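Local coordinates for protein EvdMO1 (Micromonospora carbonacea, PDB 5T39) that binds S-adenosylhomocysteine in a Rossmann-like domain and probably transfers a methyl group from S-adenosylmethionine during everninomicin biosynthesis, at residues Q28-E33 with A114-E119; H178-S183 with S193-R198; S220-L225 with V231-L236. One frame throughout, in Å; residues are numbered along the deposited sequence. Where two conformers were deposited one is given.

Contact 1: Q28-E33 with A114-E119; sequences QRRAKE and AEFVME
Arg30 and Phe116 mark the closest pairing of two helical segments, 28-33 and 114-119, which run nearly antiparallel at 161° with their axes 11.0 Å apart. That spacing is wide, and two large side chains bridge it. Arg30 lays its aliphatic chain and NE along Phe116: CB lies by CE1, and CG, CD and NE by CD1, with Arg30 NE 3.5 Å from Phe116 CD1. Both side chains start with CG anti to the backbone N (chi1 -164° for Arg30), and they slide past one another in opposite directions, Arg30 reaching out to helix 108-121 while the ring reaches back toward helix 24-33. Phe116 CD1 sits over one face of the guanidinium, off its centre, the two planes 56° apart, so this is no parallel stack. An arginine suits the place because its aliphatic part packs on the aromatic while its charged end extends to the exposed border of the interface. There Arg30 NH2 donates a straight hydrogen bond of 2.8 Å to Glu119 OE1, in the guanidinium plane but from well above the carboxylate plane. Both residues were modelled in two conformations, so this salt bridge may be only partial. Deeper in, the small Ala31 lets the ring come close to the helix, its CB 4.0 Å from Phe116 CE2. Phe41, Leu34 and Met22 also pack on Phe116, and Met22 touches Arg30 and Glu119 as well. Met118 of the same helix rests on strand 126-130, an outermost strand of the main sheet. The contact is thus a helix-helix packing, with a buried aromatic and a salt bridge at its solvent side, that sets an N-terminal helix against a helix flanking the Rossmann-like sheet.

Contact 2: H178-S183 with S193-R198; sequences HYWGSS and SVKHVR
Trp180 offers one face of its indole to the aliphatic chain of Lys195, and this pair carries the contact. The tight part is CD and CE on the indole: CD stands over the centre of the ring system, 3.4 Å from Trp180 CD2, and makes a CH-pi contact with the five-membered ring. Lys195 CE follows across the six-membered ring, 3.7 Å from Trp180 CZ2. A long methylene chain suits a flat indole, since it can cover the face without needing a polar partner there. The loose part is the ammonium end. With the chain bent at the last torsion (chi4 52°), Lys195 NZ lies above the plane but beyond the outline of the six-membered ring, nearest CZ2, and its cation-pi interaction is off-centre, 4.6 Å from that ring's centroid. Both residues are partly exposed. Were Trp180 reduced to an alanine, the Lys195 chain would probably lose the flat surface it lies on, and its ammonium group would be freer to turn. Strand 212-216 joins the backbones through hydrogen bonds of Leu216 with Trp180 and Trp215 with Lys195, so the pair spans the place where strand 172-180 of the main sheet meets the three-stranded antiparallel sheet holding strand 192-198.

Contact 3: S220-L225 with V231-L236; sequences SLFAAL and VEIEVL
Phe222 sets CG anti to the carbonyl carbon (chi1 -82°), which brings its ring to Ile233, whose CG1 takes the same setting (chi1 -57°) and carries CD1 to the helix. The motif is helix-on-sheet packing in the Rossmann-like methyltransferase fold: helix 218-228 covers strand 232-239, an outermost strand of the main sheet, and the chain turns back between them. Segment 220-225 and strand segment 232-236 lie 10.0 Å apart by their axes.

Ile233 carries most of the contact. Its CD1 reaches two helix residues. Leu225 meets it chiefly with CB, 3.7 Å from Ile233 CD1, while Leu225 CD1 stays a little further off at 3.9 Å from the same methyl. Phe222 CD1 lies 3.8 Å from Ile233 CD1. The second branch, Ile233 CG2, touches the phenylalanine alone, 3.8 Å from Phe222 CE1. A branched, flexible-ended isoleucine fits well here, because one branch can lie against both leucine and ring while the other follows the ring's outline; beta branching also suits a strand. No hydrogen bond crosses between the segments, and the side chains meet by apolar packing.

Other parts of the fold close around this layer. Ile247 of the neighbouring strand 244-252 touches Phe222, Val249 touches Ile233, and Leu163 of helix 159-169 lies on Leu225. Val231 and Glu232 both face Arg252, a classic beta bulge. Two residues on from Ile233, the side chain of Val235 crosses that of Phe222 at about a right angle, with Val235 CG2 at the ring's edge, near its plane, 4.0 Å from Phe222 CZ.

Followed from the N terminus, the three contacts come in series, none nested in or crossing another. Contact 1 closes the longest loop, eighty residues holding the small 41-43/46-49 hairpin and the first strands of the main sheet with the helices between them, and so ties the N-terminal helix to the body of the domain. Contact 2 closes a short excursion after strand 172-180, and contact 3 the still shorter turn from helix 218-228 into strand 232-239. Contacts 2 and 3 are neighbours, centres about 16 Å apart, joined by a probable hydrogen bond between Ser193 N and Ser220 OG; contact 1 lies across the chain's centre, about 37 Å from either, centre to centre.

Contact 1: Q28-E33 with A114-E119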
# COMPACT_ATOMS: atom_id res chain seq x y z
N GLN A 28 17.11 6.32 19.25
CA GLN A 28 17.62 4.99 19.56
C GLN A 28 16.67 4.23 20.47
O GLN A 28 16.34 3.06 20.21
CB GLN A 28 19.00 5.12 20.21
CG GLN A 28 19.65 3.79 20.53
CD GLN A 28 21.04 3.92 21.12
OE1 GLN A 28 21.46 4.99 21.56
NE2 GLN A 28 21.77 2.81 21.15
N ARG A 29 16.21 4.86 21.55
CA ARG A 29 15.36 4.18 22.51
C ARG A 29 14.07 3.73 21.85
O ARG A 29 13.61 2.60 22.03
CB ARG A 29 15.05 5.11 23.68
CG ARG A 29 14.26 4.42 24.78
CD ARG A 29 13.51 5.40 25.67
NE ARG A 29 12.47 6.08 24.93
CZ ARG A 29 11.30 5.54 24.58
NH1 ARG A 29 10.98 4.30 24.95
NH2 ARG A 29 10.46 6.24 23.85
N ARG A 30 13.45 4.63 21.10
CA ARG A 30 12.14 4.34 20.54
C ARG A 30 12.25 3.34 19.40
O ARG A 30 11.42 2.43 19.29
CB ARG A 30 11.50 5.65 20.10
CG ARG A 30 10.02 5.55 19.86
CD ARG A 30 9.41 6.94 19.92
NE ARG A 30 8.13 6.96 19.26
CZ ARG A 30 7.57 8.05 18.77
NH1 ARG A 30 6.42 7.95 18.16
NH2 ARG A 30 8.18 9.23 18.88
N ALA A 31 13.27 3.47 18.54
CA ALA A 31 13.44 2.48 17.47
C ALA A 31 13.62 1.09 18.05
O ALA A 31 13.08 0.11 17.51
CB ALA A 31 14.64 2.84 16.59
N LYS A 32 14.34 0.98 19.17
CA LYS A 32 14.52 -0.31 19.83
C LYS A 32 13.21 -0.83 20.39
O LYS A 32 12.88 -2.02 20.25
CB LYS A 32 15.59 -0.20 20.92
CG LYS A 32 15.84 -1.47 21.66
CD LYS A 32 16.93 -1.29 22.72
CE LYS A 32 17.17 -2.54 23.54
NZ LYS A 32 17.86 -3.58 22.74
N GLU A 33 12.46 0.03 21.06
CA GLU A 33 11.17 -0.36 21.62
C GLU A 33 10.23 -0.87 20.55
O GLU A 33 9.41 -1.75 20.81
CB GLU A 33 10.55 0.82 22.35
CG GLU A 33 9.27 0.51 23.08
CD GLU A 33 8.84 1.68 23.92
OE1 GLU A 33 8.70 2.79 23.36
OE2 GLU A 33 8.68 1.53 25.15
N ALA A 114 5.32 3.64 11.72
CA ALA A 114 5.13 4.69 10.73
C ALA A 114 4.98 6.05 11.39
O ALA A 114 5.54 7.04 10.91
CB ALA A 114 3.91 4.36 9.87
N GLU A 115 4.25 6.13 12.51
CA GLU A 115 4.09 7.40 13.21
C GLU A 115 5.43 7.91 13.72
O GLU A 115 5.72 9.11 13.65
CB GLU A 115 3.10 7.24 14.36
CG GLU A 115 1.66 7.07 13.92
CD GLU A 115 0.70 6.75 15.05
OE1 GLU A 115 1.07 6.00 15.97
OE2 GLU A 115 -0.44 7.24 15.01
N PHE A 116 6.26 7.02 14.25
CA PHE A 116 7.60 7.40 14.69
C PHE A 116 8.43 7.93 13.52
O PHE A 116 9.09 8.96 13.63
CB PHE A 116 8.24 6.17 15.34
CG PHE A 116 9.72 6.26 15.57
CD1 PHE A 116 10.25 7.14 16.51
CD2 PHE A 116 10.59 5.43 14.89
CE1 PHE A 116 11.62 7.16 16.75
CE2 PHE A 116 11.94 5.45 15.12
CZ PHE A 116 12.46 6.31 16.04
N VAL A 117 8.39 7.23 12.38
CA VAL A 117 9.12 7.68 11.20
C VAL A 117 8.72 9.11 10.84
O VAL A 117 9.56 9.97 10.56
CB VAL A 117 8.92 6.69 10.04
CG1 VAL A 117 9.45 7.24 8.72
CG2 VAL A 117 9.58 5.35 10.37
N MET A 118 7.41 9.38 10.81
CA MET A 118 6.96 10.72 10.42
C MET A 118 7.43 11.76 11.42
O MET A 118 7.74 12.89 11.04
CB MET A 118 5.44 10.79 10.30
CG MET A 118 4.87 9.87 9.27
SD MET A 118 5.65 9.91 7.64
CE MET A 118 5.60 8.15 7.32
N GLU A 119 7.41 11.43 12.71
CA GLU A 119 7.87 12.38 13.71
C GLU A 119 9.36 12.66 13.57
O GLU A 119 9.79 13.81 13.63
CB GLU A 119 7.53 11.90 15.12
CG GLU A 119 7.90 12.95 16.15
CD GLU A 119 7.45 12.64 17.55
OE1 GLU A 119 6.93 11.55 17.81
OE2 GLU A 119 7.64 13.52 18.42

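Contact 2: H178-S183 with S193-R198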
# COMPACT_ATOMS: atom_id res chain seq x y z
N HIS A 178 0.37 -8.98 -6.88
CA HIS A 178 0.42 -10.28 -7.53
C HIS A 178 -0.96 -10.66 -8.08
O HIS A 178 -2.00 -10.17 -7.64
CB HIS A 178 0.81 -11.36 -6.53
CG HIS A 178 2.17 -11.18 -5.95
ND1 HIS A 178 3.31 -11.14 -6.72
CD2 HIS A 178 2.58 -11.07 -4.66
CE1 HIS A 178 4.36 -10.98 -5.93
NE2 HIS A 178 3.95 -10.94 -4.68
N TYR A 179 -0.93 -11.58 -9.03
CA TYR A 179 -2.12 -12.27 -9.50
C TYR A 179 -1.70 -13.70 -9.81
O TYR A 179 -0.51 -14.01 -9.85
CB TYR A 179 -2.82 -11.55 -10.67
CG TYR A 179 -2.06 -11.57 -11.96
CD1 TYR A 179 -1.21 -10.54 -12.33
CD2 TYR A 179 -2.20 -12.65 -12.83
CE1 TYR A 179 -0.51 -10.58 -13.53
CE2 TYR A 179 -1.51 -12.70 -14.02
CZ TYR A 179 -0.66 -11.67 -14.37
OH TYR A 179 0.04 -11.77 -15.56
N TRP A 180 -2.67 -14.58 -10.00
CA TRP A 180 -2.41 -16.00 -10.21
C TRP A 180 -2.41 -16.29 -11.70
O TRP A 180 -3.32 -15.87 -12.42
CB TRP A 180 -3.47 -16.83 -9.50
CG TRP A 180 -3.19 -18.29 -9.52
CD1 TRP A 180 -3.91 -19.24 -10.18
CD2 TRP A 180 -2.10 -18.98 -8.88
NE1 TRP A 180 -3.36 -20.47 -9.98
CE2 TRP A 180 -2.24 -20.35 -9.19
CE3 TRP A 180 -1.03 -18.58 -8.08
CZ2 TRP A 180 -1.36 -21.32 -8.72
CZ3 TRP A 180 -0.15 -19.55 -7.61
CH2 TRP A 180 -0.32 -20.90 -7.94
N GLY A 181 -1.40 -17.04 -12.16
CA GLY A 181 -1.11 -17.23 -13.57
C GLY A 181 -1.92 -18.27 -14.31
O GLY A 181 -1.67 -18.48 -15.51
N SER A 182 -2.86 -18.93 -13.66
CA SER A 182 -3.67 -19.96 -14.28
C SER A 182 -5.13 -19.74 -13.90
O SER A 182 -5.43 -19.12 -12.88
CB SER A 182 -3.23 -21.34 -13.83
OG SER A 182 -4.09 -22.34 -14.35
N SER A 183 -6.02 -20.20 -14.75
CA SER A 183 -7.44 -20.19 -14.46
C SER A 183 -7.95 -21.58 -14.09
O SER A 183 -9.10 -21.72 -13.67
CB SER A 183 -8.21 -19.63 -15.65
OG SER A 183 -7.73 -18.33 -15.98
N SER A 193 -12.89 -15.19 -11.23
CA SER A 193 -12.14 -16.42 -10.97
C SER A 193 -11.09 -16.16 -9.91
O SER A 193 -10.26 -15.25 -10.07
CB SER A 193 -11.49 -16.93 -12.25
OG SER A 193 -12.47 -17.26 -13.22
N VAL A 194 -11.12 -16.96 -8.84
CA VAL A 194 -10.37 -16.68 -7.63
C VAL A 194 -9.63 -17.92 -7.15
O VAL A 194 -10.15 -19.04 -7.19
CB VAL A 194 -11.28 -16.13 -6.50
CG1 VAL A 194 -11.84 -14.79 -6.90
CG2 VAL A 194 -12.40 -17.10 -6.14
N LYS A 195 -8.42 -17.69 -6.64
CA LYS A 195 -7.64 -18.66 -5.89
C LYS A 195 -7.83 -18.31 -4.43
O LYS A 195 -7.32 -17.28 -3.96
CB LYS A 195 -6.17 -18.63 -6.31
CG LYS A 195 -5.37 -19.74 -5.66
CD LYS A 195 -3.98 -19.89 -6.22
CE LYS A 195 -3.26 -21.08 -5.59
NZ LYS A 195 -4.06 -22.34 -5.66
N HIS A 196 -8.57 -19.14 -3.71
CA HIS A 196 -8.97 -18.87 -2.34
C HIS A 196 -8.08 -19.68 -1.42
O HIS A 196 -8.14 -20.91 -1.42
CB HIS A 196 -10.44 -19.26 -2.16
CG HIS A 196 -11.01 -18.90 -0.83
ND1 HIS A 196 -12.16 -19.48 -0.35
CD2 HIS A 196 -10.60 -18.02 0.12
CE1 HIS A 196 -12.45 -18.96 0.83
NE2 HIS A 196 -11.51 -18.09 1.15
N VAL A 197 -7.25 -19.00 -0.64
CA VAL A 197 -6.23 -19.67 0.16
C VAL A 197 -6.15 -19.05 1.54
O VAL A 197 -6.55 -17.91 1.79
CB VAL A 197 -4.85 -19.67 -0.52
CG1 VAL A 197 -4.89 -20.41 -1.84
CG2 VAL A 197 -4.34 -18.26 -0.73
N ARG A 198 -5.58 -19.82 2.46
CA ARG A 198 -5.27 -19.31 3.79
C ARG A 198 -4.20 -18.23 3.68
O ARG A 198 -3.28 -18.33 2.86
CB ARG A 198 -4.72 -20.47 4.62
CG ARG A 198 -4.88 -20.32 6.08
CD ARG A 198 -6.31 -20.48 6.50
NE ARG A 198 -6.37 -20.51 7.95
CZ ARG A 198 -7.49 -20.51 8.65
NH1 ARG A 198 -8.65 -20.49 8.02
NH2 ARG A 198 -7.43 -20.54 9.97

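Contact 3: S220-L225 with V231-L236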
# COMPACT_ATOMS: atom_id res chain seq x y z
N SER A 220 -9.65 -11.74 -14.53
CA SER A 220 -10.53 -11.25 -13.47
C SER A 220 -9.98 -9.99 -12.84
O SER A 220 -10.77 -9.13 -12.43
CB SER A 220 -10.76 -12.33 -12.42
OG SER A 220 -11.43 -13.44 -12.99
N LEU A 221 -8.66 -9.85 -12.73
CA LEU A 221 -8.07 -8.61 -12.25
C LEU A 221 -8.45 -7.45 -13.16
O LEU A 221 -8.87 -6.39 -12.68
CB LEU A 221 -6.56 -8.75 -12.13
CG LEU A 221 -5.81 -7.47 -11.77
CD1 LEU A 221 -6.25 -6.93 -10.42
CD2 LEU A 221 -4.32 -7.70 -11.82
N PHE A 222 -8.29 -7.63 -14.47
CA PHE A 222 -8.62 -6.56 -15.40
C PHE A 222 -10.12 -6.29 -15.40
O PHE A 222 -10.54 -5.13 -15.46
CB PHE A 222 -8.05 -6.85 -16.78
CG PHE A 222 -6.61 -6.46 -16.90
CD1 PHE A 222 -6.24 -5.34 -17.63
CD2 PHE A 222 -5.61 -7.17 -16.26
CE1 PHE A 222 -4.91 -4.95 -17.71
CE2 PHE A 222 -4.29 -6.76 -16.32
CZ PHE A 222 -3.94 -5.65 -17.05
N ALA A 223 -10.95 -7.34 -15.32
CA ALA A 223 -12.39 -7.12 -15.23
C ALA A 223 -12.75 -6.36 -13.96
O ALA A 223 -13.61 -5.47 -13.99
CB ALA A 223 -13.13 -8.45 -15.30
N ALA A 224 -12.12 -6.70 -12.84
CA ALA A 224 -12.42 -6.02 -11.58
C ALA A 224 -12.04 -4.54 -11.64
O ALA A 224 -12.75 -3.68 -11.12
CB ALA A 224 -11.71 -6.72 -10.43
N LEU A 225 -10.91 -4.23 -12.29
CA LEU A 225 -10.54 -2.84 -12.49
C LEU A 225 -11.58 -2.12 -13.33
O LEU A 225 -12.05 -1.03 -12.96
CB LEU A 225 -9.17 -2.76 -13.17
CG LEU A 225 -8.00 -2.97 -12.24
CD1 LEU A 225 -6.77 -3.36 -13.02
CD2 LEU A 225 -7.75 -1.72 -11.40
N VAL A 231 -11.41 2.34 -16.32
CA VAL A 231 -11.60 1.87 -17.68
C VAL A 231 -10.37 2.08 -18.55
O VAL A 231 -10.27 1.47 -19.62
CB VAL A 231 -12.85 2.51 -18.31
CG1 VAL A 231 -14.11 2.07 -17.58
CG2 VAL A 231 -12.74 4.02 -18.35
N GLU A 232 -9.44 2.93 -18.14
CA GLU A 232 -8.17 3.09 -18.84
C GLU A 232 -7.09 2.50 -17.95
O GLU A 232 -6.89 2.98 -16.82
CB GLU A 232 -7.89 4.57 -19.11
N ILE A 233 -6.41 1.46 -18.42
CA ILE A 233 -5.40 0.76 -17.62
C ILE A 233 -4.08 0.79 -18.38
O ILE A 233 -4.01 0.35 -19.53
CB ILE A 233 -5.83 -0.69 -17.32
CG1 ILE A 233 -7.19 -0.72 -16.60
CG2 ILE A 233 -4.78 -1.40 -16.48
CD1 ILE A 233 -7.86 -2.09 -16.55
N GLU A 234 -3.03 1.30 -17.74
CA GLU A 234 -1.68 1.36 -18.28
C GLU A 234 -0.81 0.39 -17.48
O GLU A 234 -0.69 0.53 -16.26
CB GLU A 234 -1.12 2.78 -18.12
CG GLU A 234 0.31 2.97 -18.60
CD GLU A 234 0.85 4.38 -18.37
OE1 GLU A 234 1.98 4.66 -18.83
OE2 GLU A 234 0.15 5.21 -17.75
N VAL A 235 -0.22 -0.59 -18.16
CA VAL A 235 0.66 -1.54 -17.49
C VAL A 235 2.07 -0.96 -17.47
O VAL A 235 2.65 -0.70 -18.53
CB VAL A 235 0.63 -2.91 -18.18
CG1 VAL A 235 1.58 -3.87 -17.46
CG2 VAL A 235 -0.79 -3.46 -18.19
N LEU A 236 2.62 -0.76 -16.28
CA LEU A 236 3.98 -0.24 -16.12
C LEU A 236 5.01 -1.35 -16.04
O LEU A 236 6.15 -1.15 -16.47
CB LEU A 236 4.09 0.64 -14.87
CG LEU A 236 3.18 1.86 -14.79
CD1 LEU A 236 3.48 2.65 -13.51
CD2 LEU A 236 3.29 2.74 -16.02